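Local coordinates for putative Zn-dependent Alcohol Dehydrogenase (Rhodobacter sphaeroides, PDB 3IV6), which binds S-adenosylmethionine in a Rossmann-like fold and is probably an S-adenosylmethionine-dependent methyltransferase rather than a zinc-dependent alcohol dehydrogenase, at residues 11-16 with 209-214; 73-78 with 96-101; 142-147 with 254-259. All blocks are in the same frame, centred on the assembly; numbering follows the deposited sequence.

How the contacts relate
The chain starts with helix 11-15, which meets the end of helix 201-210; 192 residues separate the two segments, so contact 1 closes a long loop. Contact 2 nests inside that loop: it follows the beta-alpha-beta crossover from strand 69-74 through helix 77-86 to strand 93-96 and closes at the strands' C-terminal ends. After it, contact 3 closes a loop of 106 residues by joining strands 143-149 and 251-258, and crosses contact 1, since 142-147 falls within the long loop and 254-259 beyond it. Contacts 1 and 2 touch, Glu15 meeting Ser76 and Arg78, and share the bound S-adenosylmethionine. Contacts 2 and 3 reach the same seven-stranded sheet, their centres about 20 Å apart.

Contact 1: 11-16 with 209-214. With SAM (S-adenosylmethionine), chain E.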
# COMPACT_ATOMS: atom_id res chain seq x y z
N ALA A 11 7.42 9.71 -0.93
CA ALA A 11 7.21 9.73 -2.36
C ALA A 11 8.54 9.67 -3.13
O ALA A 11 8.63 9.07 -4.20
CB ALA A 11 6.36 10.92 -2.79
N GLU A 12 9.60 10.24 -2.55
CA GLU A 12 10.94 10.13 -3.14
C GLU A 12 11.37 8.68 -3.38
O GLU A 12 12.08 8.39 -4.34
CB GLU A 12 12.02 10.88 -2.31
CG GLU A 12 12.14 12.37 -2.65
CD GLU A 12 11.95 12.64 -4.15
OE1 GLU A 12 12.92 12.47 -4.92
OE2 GLU A 12 10.82 13.01 -4.55
N ALA A 13 10.95 7.77 -2.51
CA ALA A 13 11.30 6.37 -2.68
C ALA A 13 10.72 5.82 -3.99
O ALA A 13 11.26 4.89 -4.58
CB ALA A 13 10.82 5.54 -1.49
N TRP A 14 9.63 6.37 -4.46
CA TRP A 14 9.02 5.73 -5.62
C TRP A 14 9.36 6.39 -6.98
O TRP A 14 9.15 5.81 -8.05
CB TRP A 14 7.52 5.52 -5.39
CG TRP A 14 7.26 4.72 -4.15
CD1 TRP A 14 7.18 5.19 -2.87
CD2 TRP A 14 7.05 3.29 -4.05
NE1 TRP A 14 6.93 4.16 -1.99
CE2 TRP A 14 6.83 2.99 -2.69
CE3 TRP A 14 6.98 2.26 -5.00
CZ2 TRP A 14 6.57 1.69 -2.24
CZ3 TRP A 14 6.73 0.97 -4.56
CH2 TRP A 14 6.53 0.69 -3.19
N GLU A 15 9.92 7.60 -6.90
CA GLU A 15 10.61 8.23 -8.02
C GLU A 15 11.75 7.36 -8.52
O GLU A 15 12.10 7.38 -9.70
CB GLU A 15 11.15 9.58 -7.56
CG GLU A 15 10.05 10.46 -7.07
CD GLU A 15 9.06 10.76 -8.17
OE1 GLU A 15 7.87 10.42 -8.01
OE2 GLU A 15 9.50 11.33 -9.20
N LEU A 16 12.33 6.60 -7.59
CA LEU A 16 13.39 5.66 -7.86
C LEU A 16 12.96 4.43 -8.66
O LEU A 16 13.77 3.86 -9.39
CB LEU A 16 13.94 5.16 -6.55
CG LEU A 16 15.40 5.49 -6.30
CD1 LEU A 16 15.84 4.61 -5.17
CD2 LEU A 16 16.21 5.22 -7.55
N ARG A 209 15.97 2.97 2.12
CA ARG A 209 16.38 4.11 2.93
C ARG A 209 15.40 5.27 2.80
O ARG A 209 15.15 5.99 3.77
CB ARG A 209 17.79 4.57 2.54
CG ARG A 209 18.90 3.70 3.11
CD ARG A 209 20.21 3.94 2.37
NE ARG A 209 20.37 5.33 1.97
CZ ARG A 209 21.05 6.24 2.67
NH1 ARG A 209 21.63 5.90 3.81
NH2 ARG A 209 21.14 7.49 2.23
N ARG A 210 14.85 5.44 1.61
CA ARG A 210 13.92 6.53 1.34
C ARG A 210 12.52 6.20 1.85
O ARG A 210 11.65 7.06 1.91
CB ARG A 210 13.87 6.84 -0.16
CG ARG A 210 15.21 7.23 -0.75
CD ARG A 210 15.04 7.86 -2.13
NE ARG A 210 16.29 8.42 -2.63
CZ ARG A 210 16.44 8.95 -3.84
NH1 ARG A 210 15.41 9.00 -4.68
NH2 ARG A 210 17.62 9.43 -4.22
N ARG A 211 12.32 4.94 2.23
CA ARG A 211 10.98 4.44 2.54
C ARG A 211 10.58 4.80 3.96
O ARG A 211 9.40 4.74 4.32
CB ARG A 211 10.92 2.92 2.34
CG ARG A 211 10.08 2.49 1.15
CD ARG A 211 10.46 1.09 0.69
NE ARG A 211 9.89 0.06 1.56
CZ ARG A 211 9.76 -1.22 1.22
NH1 ARG A 211 10.15 -1.63 0.02
NH2 ARG A 211 9.23 -2.08 2.08
N GLY A 212 11.56 5.17 4.78
CA GLY A 212 11.30 5.73 6.09
C GLY A 212 11.03 4.66 7.13
O GLY A 212 11.69 3.62 7.16
N LYS A 213 10.05 4.91 8.00
CA LYS A 213 9.58 3.90 8.94
C LYS A 213 8.46 3.06 8.33
O LYS A 213 7.65 3.56 7.54
CB LYS A 213 9.09 4.57 10.23
CG LYS A 213 10.19 5.24 11.03
CD LYS A 213 9.63 5.96 12.24
CE LYS A 213 10.74 6.42 13.18
NZ LYS A 213 10.19 6.99 14.44
N GLU A 214 8.41 1.79 8.71
CA GLU A 214 7.29 0.91 8.33
C GLU A 214 6.87 -0.00 9.50
O GLU A 214 7.70 -0.58 10.19
CB GLU A 214 7.58 0.09 7.07
CG GLU A 214 7.42 0.89 5.76
CD GLU A 214 7.75 0.08 4.52
OE1 GLU A 214 8.11 -1.10 4.70
OE2 GLU A 214 7.64 0.60 3.38
N SAM E . 3.11 -1.80 -4.81
CA SAM E . 2.54 -3.03 -4.28
C SAM E . 1.46 -3.57 -5.19
O SAM E . 1.11 -3.01 -6.24
OXT SAM E . 0.96 -4.61 -4.85
CB SAM E . 2.05 -2.84 -2.85
CG SAM E . 2.49 -1.54 -2.16
SD SAM E . 1.53 -0.04 -2.55
CE SAM E . 0.39 -0.59 -3.85
C5' SAM E . 2.76 1.06 -3.34
C4' SAM E . 2.26 2.13 -4.30
O4' SAM E . 1.47 3.07 -3.59
C3' SAM E . 3.39 2.94 -4.91
O3' SAM E . 2.99 3.24 -6.23
C2' SAM E . 3.40 4.24 -4.14
O2' SAM E . 3.76 5.34 -4.95
C1' SAM E . 1.96 4.39 -3.68
N9 SAM E . 1.88 5.02 -2.35
C8 SAM E . 2.62 4.70 -1.25
N7 SAM E . 2.27 5.52 -0.23
C5 SAM E . 1.31 6.39 -0.66
C6 SAM E . 0.61 7.43 -0.02
N6 SAM E . 0.82 7.77 1.25
N1 SAM E . -0.31 8.14 -0.75
C2 SAM E . -0.51 7.82 -2.09
N3 SAM E . 0.16 6.80 -2.72
C4 SAM E . 1.06 6.09 -2.01
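The indole of Trp14 carries the ribose of S-adenosylmethionine on one face: SAM C3' stands 3.6 Å above the ring plane, toward its rim, and Trp14 CG is 3.6 Å from SAM O2'. CG is anti to the carbonyl carbon (chi1 -57°); CB points away from 209-214, though the indole swings back nearer to it, and Trp207 of helix 201-210 meets the ring edge-to-face. The second flat group, the guanidinium of Arg210, has Leu16 across one face, CG lying 3.9 Å from Arg210 NH1. At its edge, near the plane, is the carbonyl of Glu12, which takes a weak hydrogen bond from Arg210 NH1 to Glu12 O of 3.4 Å. Arg210 has a stronger tie, the salt bridge from its NE to Glu206, one turn back on its own helix. The Glu12 carboxylate may add some electrostatic attraction, though no N-H points at it.

Between the backbones the fit is small and apolar, Ala13 CB resting 3.6 Å from Arg210 CB. Arg211 bends at chi3 and grips Glu214 side-on, NE to OE2 at 2.9 Å and NH2 to OE1 at 3.0 Å, across the turn through Gly212. The whole is a short N-terminal helix laid over a cofactor's ribose, consistent with a lid over the S-adenosylmethionine pocket of a class I methyltransferase-like fold.

Contact 2: 73-78 with 96-101; sequences FDFSQR and LLDITA. With SAM (S-adenosylmethionine), chain E.
The ribose diol of S-adenosylmethionine is held by both oxygens of Asp74, SAM O2' donating to OD1 at 2.6 Å and SAM O3' to OD2 at 2.7 Å. Next to it the Phe75 ring lies flat on the adenine, with SAM C5 3.4 Å above the centre of the phenyl plane. Around the purine's edge, SAM N6 donates to Asp98 OD1 at 3.1 Å, while the backbone N of Ile99 donates to SAM N1 at 3.0 Å.

The two carboxylates are themselves held in place. Asp74 OD1 offers its anti lone pair to the N-H of Ser76, an Asx turn, and OD2 also accepts from the backbone of Ala54. Asp98 OD1 makes a second Asx turn with Thr100 N and also accepts from Thr100 OG1 at 2.8 Å, so three donors converge on one oxygen; Asn8 holds OD2. The crowded torsion of Phe75, CG between the backbone N and the carbonyl carbon (chi1 76°), lays the ring on the adenine; its CB, placed by the backbone, lies against that of Asp98. An alanine in place of Phe75 takes away the ring over the adenine and would probably loosen the hold on the base.

Further out, Asp74 pairs with Leu96 in a parallel bridge, and Leu97 N donates to Asp74 O at 2.8 Å from above the carbonyl plane. Leu97 CD1 sits over the face of Phe73, 4.3 Å from the ring centroid, in a CH-pi contact.

Two carboxylates that act as acceptors throughout are likely to be ionised. An acidic residue on the diol at the end of the second strand is a class I methyltransferase hallmark, and pairing N6 as donor with N1 as acceptor reads the base as adenine.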
# COMPACT_ATOMS: atom_id res chain seq x y z
N PHE A 73 -5.01 6.93 -7.66
CA PHE A 73 -4.34 7.91 -6.81
C PHE A 73 -2.96 7.41 -6.43
O PHE A 73 -2.78 6.24 -6.11
CB PHE A 73 -5.16 8.16 -5.56
CG PHE A 73 -6.49 8.79 -5.84
CD1 PHE A 73 -6.57 10.04 -6.45
CD2 PHE A 73 -7.68 8.13 -5.49
CE1 PHE A 73 -7.78 10.63 -6.70
CE2 PHE A 73 -8.94 8.73 -5.76
CZ PHE A 73 -8.98 9.98 -6.35
N ASP A 74 -1.99 8.30 -6.46
CA ASP A 74 -0.63 7.95 -6.06
C ASP A 74 0.12 9.22 -5.65
O ASP A 74 -0.11 10.30 -6.21
CB ASP A 74 0.12 7.25 -7.21
CG ASP A 74 1.28 6.41 -6.72
OD1 ASP A 74 2.29 7.00 -6.27
OD2 ASP A 74 1.16 5.17 -6.77
N PHE A 75 1.01 9.09 -4.67
CA PHE A 75 1.73 10.27 -4.19
C PHE A 75 3.07 10.54 -4.89
O PHE A 75 3.84 11.39 -4.46
CB PHE A 75 1.85 10.26 -2.66
CG PHE A 75 2.86 9.32 -2.14
CD1 PHE A 75 3.40 8.33 -2.96
CD2 PHE A 75 3.27 9.40 -0.82
CE1 PHE A 75 4.35 7.44 -2.49
CE2 PHE A 75 4.20 8.50 -0.34
CZ PHE A 75 4.75 7.52 -1.19
N SER A 76 3.32 9.82 -5.97
CA SER A 76 4.57 9.91 -6.72
C SER A 76 4.37 10.29 -8.20
O SER A 76 3.55 9.71 -8.90
CB SER A 76 5.35 8.60 -6.62
OG SER A 76 6.08 8.35 -7.81
N GLN A 77 5.10 11.27 -8.69
CA GLN A 77 4.85 11.71 -10.05
C GLN A 77 5.29 10.70 -11.10
O GLN A 77 4.65 10.58 -12.14
CB GLN A 77 5.53 13.03 -10.33
CG GLN A 77 5.14 13.59 -11.67
CD GLN A 77 3.66 13.89 -11.76
OE1 GLN A 77 3.10 14.61 -10.92
NE2 GLN A 77 3.02 13.36 -12.78
N ARG A 78 6.40 10.00 -10.85
CA ARG A 78 6.93 9.06 -11.83
C ARG A 78 6.00 7.86 -11.98
O ARG A 78 5.78 7.35 -13.09
CB ARG A 78 8.34 8.58 -11.46
CG ARG A 78 8.99 7.81 -12.61
CD ARG A 78 10.22 7.09 -12.20
NE ARG A 78 10.55 5.99 -13.12
CZ ARG A 78 11.68 5.28 -13.09
NH1 ARG A 78 12.62 5.55 -12.18
NH2 ARG A 78 11.88 4.28 -13.96
N LEU A 96 -2.45 12.86 -8.81
CA LEU A 96 -1.43 12.89 -7.78
C LEU A 96 -2.09 13.17 -6.42
O LEU A 96 -2.64 14.24 -6.22
CB LEU A 96 -0.38 13.93 -8.15
CG LEU A 96 0.97 13.98 -7.43
CD1 LEU A 96 1.94 12.93 -7.94
CD2 LEU A 96 1.54 15.39 -7.60
N LEU A 97 -2.06 12.20 -5.50
CA LEU A 97 -2.71 12.39 -4.20
C LEU A 97 -2.04 11.58 -3.09
O LEU A 97 -1.53 10.49 -3.33
CB LEU A 97 -4.21 12.08 -4.28
CG LEU A 97 -5.10 12.13 -3.03
CD1 LEU A 97 -6.53 12.45 -3.36
CD2 LEU A 97 -5.06 10.82 -2.21
N ASP A 98 -2.06 12.10 -1.87
CA ASP A 98 -1.45 11.39 -0.77
C ASP A 98 -2.52 10.88 0.21
O ASP A 98 -3.04 11.65 1.02
CB ASP A 98 -0.45 12.27 -0.06
CG ASP A 98 0.12 11.63 1.20
OD1 ASP A 98 -0.41 10.60 1.67
OD2 ASP A 98 1.11 12.17 1.75
N ILE A 99 -2.83 9.60 0.15
CA ILE A 99 -3.90 9.07 0.96
C ILE A 99 -3.79 9.31 2.47
O ILE A 99 -4.78 9.15 3.17
CB ILE A 99 -4.14 7.57 0.70
CG1 ILE A 99 -5.56 7.17 1.15
CG2 ILE A 99 -3.07 6.73 1.34
CD1 ILE A 99 -6.63 7.43 0.10
N THR A 100 -2.63 9.70 2.99
CA THR A 100 -2.52 10.04 4.42
C THR A 100 -2.78 11.53 4.69
O THR A 100 -2.78 11.99 5.84
CB THR A 100 -1.15 9.71 5.00
OG1 THR A 100 -0.20 10.62 4.45
CG2 THR A 100 -0.75 8.27 4.66
N ALA A 101 -2.95 12.28 3.61
CA ALA A 101 -3.32 13.68 3.69
C ALA A 101 -4.85 13.76 3.66
O ALA A 101 -5.54 12.82 3.24
CB ALA A 101 -2.73 14.44 2.52
N SAM E . 3.11 -1.80 -4.81
CA SAM E . 2.54 -3.03 -4.28
C SAM E . 1.46 -3.57 -5.19
O SAM E . 1.11 -3.01 -6.24
OXT SAM E . 0.96 -4.61 -4.85
CB SAM E . 2.05 -2.84 -2.85
CG SAM E . 2.49 -1.54 -2.16
SD SAM E . 1.53 -0.04 -2.55
CE SAM E . 0.39 -0.59 -3.85
C5' SAM E . 2.76 1.06 -3.34
C4' SAM E . 2.26 2.13 -4.30
O4' SAM E . 1.47 3.07 -3.59
C3' SAM E . 3.39 2.94 -4.91
O3' SAM E . 2.99 3.24 -6.23
C2' SAM E . 3.40 4.24 -4.14
O2' SAM E . 3.76 5.34 -4.95
C1' SAM E . 1.96 4.39 -3.68
N9 SAM E . 1.88 5.02 -2.35
C8 SAM E . 2.62 4.70 -1.25
N7 SAM E . 2.27 5.52 -0.23
C5 SAM E . 1.31 6.39 -0.66
C6 SAM E . 0.61 7.43 -0.02
N6 SAM E . 0.82 7.77 1.25
N1 SAM E . -0.31 8.14 -0.75
C2 SAM E . -0.51 7.82 -2.09
N3 SAM E . 0.16 6.80 -2.72
C4 SAM E . 1.06 6.09 -2.01

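Contact 3: 142-147 with 254-259; sequences GTVRAS and YQFSRR
Of the strand-to-strand bonds the shortest and straightest ends on Tyr254 O, which takes one N-H bond and one CA-H contact. Ala146 N reaches it at 2.8 Å along an almost straight bond (174°), in the carbonyl plane, and the CA-H of Arg145 adds a weaker touch. Val144 O is held in the same way, by Phe256 N at 2.9 Å and the CA-H of Gln255. With the return bonds from Val144 N to Phe256 O and from Tyr254 N to Ala146 O, these give two antiparallel hydrogen-bonded pairs, Val144 with Phe256 and Ala146 with Tyr254, flanking the non-hydrogen-bonded pair Arg145 with Gln255.

On one face of the sheet Phe256 takes the crowded torsion (chi1 60°), which lays its ring alongside Val144. Val144 CB stands 3.8 Å above the ring plane, over its centre, a CH-pi contact, while Ala146 CB comes to the ring edge, 4.1 Å from Phe256 CE2.

The other face carries Arg145 and Gln255, which run side by side, guanidinium and amide planes 19° apart, linked by a weak bond from Arg145 NE to Gln255 OE1 at 3.1 Å. Their firmer partners lie beyond: Arg145 NH2 reaches the carbonyls of Phe39 and Glu41, and Gln255 NE2 reaches Glu240. Beyond the Val144-Phe256 pair a water bridges the two strands, lying 2.6 Å from Gly142 O and accepting from Arg258 N at 3.0 Å.

Strand 143-149 is parallel to 113-117 on its other flank, whereas 251-258 is inserted antiparallel between 143-149 and the edge strand 237-244, giving the order 3-2-1-4-5-7-6 characteristic of the class I methyltransferase fold. Helix 125-139 covers the Val144 face through Met135 and Val139.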
# COMPACT_ATOMS: atom_id res chain seq x y z
N GLY A 142 -19.54 3.60 0.42
CA GLY A 142 -19.10 2.50 -0.42
C GLY A 142 -18.29 1.48 0.34
O GLY A 142 -18.30 1.45 1.57
N THR A 143 -17.57 0.63 -0.39
CA THR A 143 -16.76 -0.42 0.22
C THR A 143 -15.27 -0.17 0.00
O THR A 143 -14.86 0.29 -1.06
CB THR A 143 -17.18 -1.79 -0.35
OG1 THR A 143 -18.60 -1.94 -0.22
CG2 THR A 143 -16.44 -2.94 0.35
N VAL A 144 -14.47 -0.41 1.03
CA VAL A 144 -13.01 -0.35 0.90
C VAL A 144 -12.52 -1.77 0.96
O VAL A 144 -12.91 -2.53 1.85
CB VAL A 144 -12.37 0.46 2.05
CG1 VAL A 144 -10.76 0.43 2.03
CG2 VAL A 144 -12.92 1.87 2.02
N ARG A 145 -11.68 -2.14 -0.01
CA ARG A 145 -11.01 -3.43 0.03
C ARG A 145 -9.51 -3.20 0.09
O ARG A 145 -8.89 -2.63 -0.83
CB ARG A 145 -11.41 -4.28 -1.16
CG ARG A 145 -12.92 -4.60 -1.20
CD ARG A 145 -13.27 -5.36 -2.44
NE ARG A 145 -14.66 -5.79 -2.39
CZ ARG A 145 -15.32 -6.40 -3.39
NH1 ARG A 145 -16.59 -6.76 -3.20
NH2 ARG A 145 -14.72 -6.65 -4.55
N ALA A 146 -8.94 -3.58 1.22
CA ALA A 146 -7.50 -3.32 1.46
C ALA A 146 -6.77 -4.57 1.96
O ALA A 146 -7.10 -5.10 3.01
CB ALA A 146 -7.33 -2.16 2.46
N SER A 147 -5.81 -5.07 1.20
CA SER A 147 -5.10 -6.26 1.66
C SER A 147 -3.87 -5.84 2.45
O SER A 147 -3.29 -4.81 2.18
CB SER A 147 -4.65 -7.02 0.47
OG SER A 147 -3.69 -6.24 -0.20
N TYR A 254 -9.12 -7.22 3.49
CA TYR A 254 -10.11 -6.73 4.45
C TYR A 254 -11.06 -5.83 3.75
O TYR A 254 -10.63 -4.86 3.12
CB TYR A 254 -9.48 -5.88 5.56
CG TYR A 254 -8.51 -6.63 6.39
CD1 TYR A 254 -8.88 -7.12 7.64
CD2 TYR A 254 -7.23 -6.89 5.91
CE1 TYR A 254 -8.00 -7.83 8.42
CE2 TYR A 254 -6.32 -7.62 6.69
CZ TYR A 254 -6.71 -8.10 7.95
OH TYR A 254 -5.86 -8.83 8.74
N GLN A 255 -12.35 -6.13 3.89
CA GLN A 255 -13.42 -5.35 3.29
C GLN A 255 -14.17 -4.66 4.42
O GLN A 255 -14.65 -5.30 5.35
CB GLN A 255 -14.34 -6.25 2.46
CG GLN A 255 -15.64 -5.59 2.02
CD GLN A 255 -16.42 -6.47 1.05
OE1 GLN A 255 -15.83 -7.07 0.15
NE2 GLN A 255 -17.73 -6.55 1.23
N PHE A 256 -14.23 -3.34 4.35
CA PHE A 256 -14.84 -2.55 5.42
C PHE A 256 -15.53 -1.28 4.91
O PHE A 256 -15.34 -0.84 3.77
CB PHE A 256 -13.82 -2.23 6.53
CG PHE A 256 -12.60 -1.41 6.08
CD1 PHE A 256 -12.54 -0.03 6.29
CD2 PHE A 256 -11.49 -2.01 5.47
CE1 PHE A 256 -11.41 0.74 5.92
CE2 PHE A 256 -10.37 -1.24 5.09
CZ PHE A 256 -10.34 0.13 5.33
N SER A 257 -16.31 -0.68 5.79
CA SER A 257 -17.12 0.45 5.39
C SER A 257 -17.57 1.15 6.65
O SER A 257 -17.35 0.62 7.74
CB SER A 257 -18.34 -0.06 4.65
OG SER A 257 -18.99 -0.95 5.50
N ARG A 258 -18.15 2.35 6.51
CA ARG A 258 -18.82 2.98 7.63
C ARG A 258 -20.10 3.56 7.09
O ARG A 258 -20.07 4.34 6.15
CB ARG A 258 -17.96 4.04 8.32
CG ARG A 258 -17.62 5.23 7.48
CD ARG A 258 -17.71 6.50 8.27
NE ARG A 258 -16.46 7.26 8.25
CZ ARG A 258 -16.07 8.07 7.25
NH1 ARG A 258 -14.92 8.73 7.36
NH2 ARG A 258 -16.82 8.20 6.15
N ARG A 259 -21.23 3.17 7.68
CA ARG A 259 -22.51 3.72 7.23
C ARG A 259 -23.38 4.04 8.43
O ARG A 259 -23.09 3.57 9.53
CB ARG A 259 -23.23 2.74 6.28
CG ARG A 259 -22.35 2.15 5.16
CD ARG A 259 -23.13 1.14 4.29
NE ARG A 259 -22.39 0.72 3.09
CZ ARG A 259 -21.80 -0.46 2.92
NH1 ARG A 259 -21.87 -1.38 3.88
NH2 ARG A 259 -21.14 -0.74 1.80
O HOH W 1 -18.95 2.92 3.67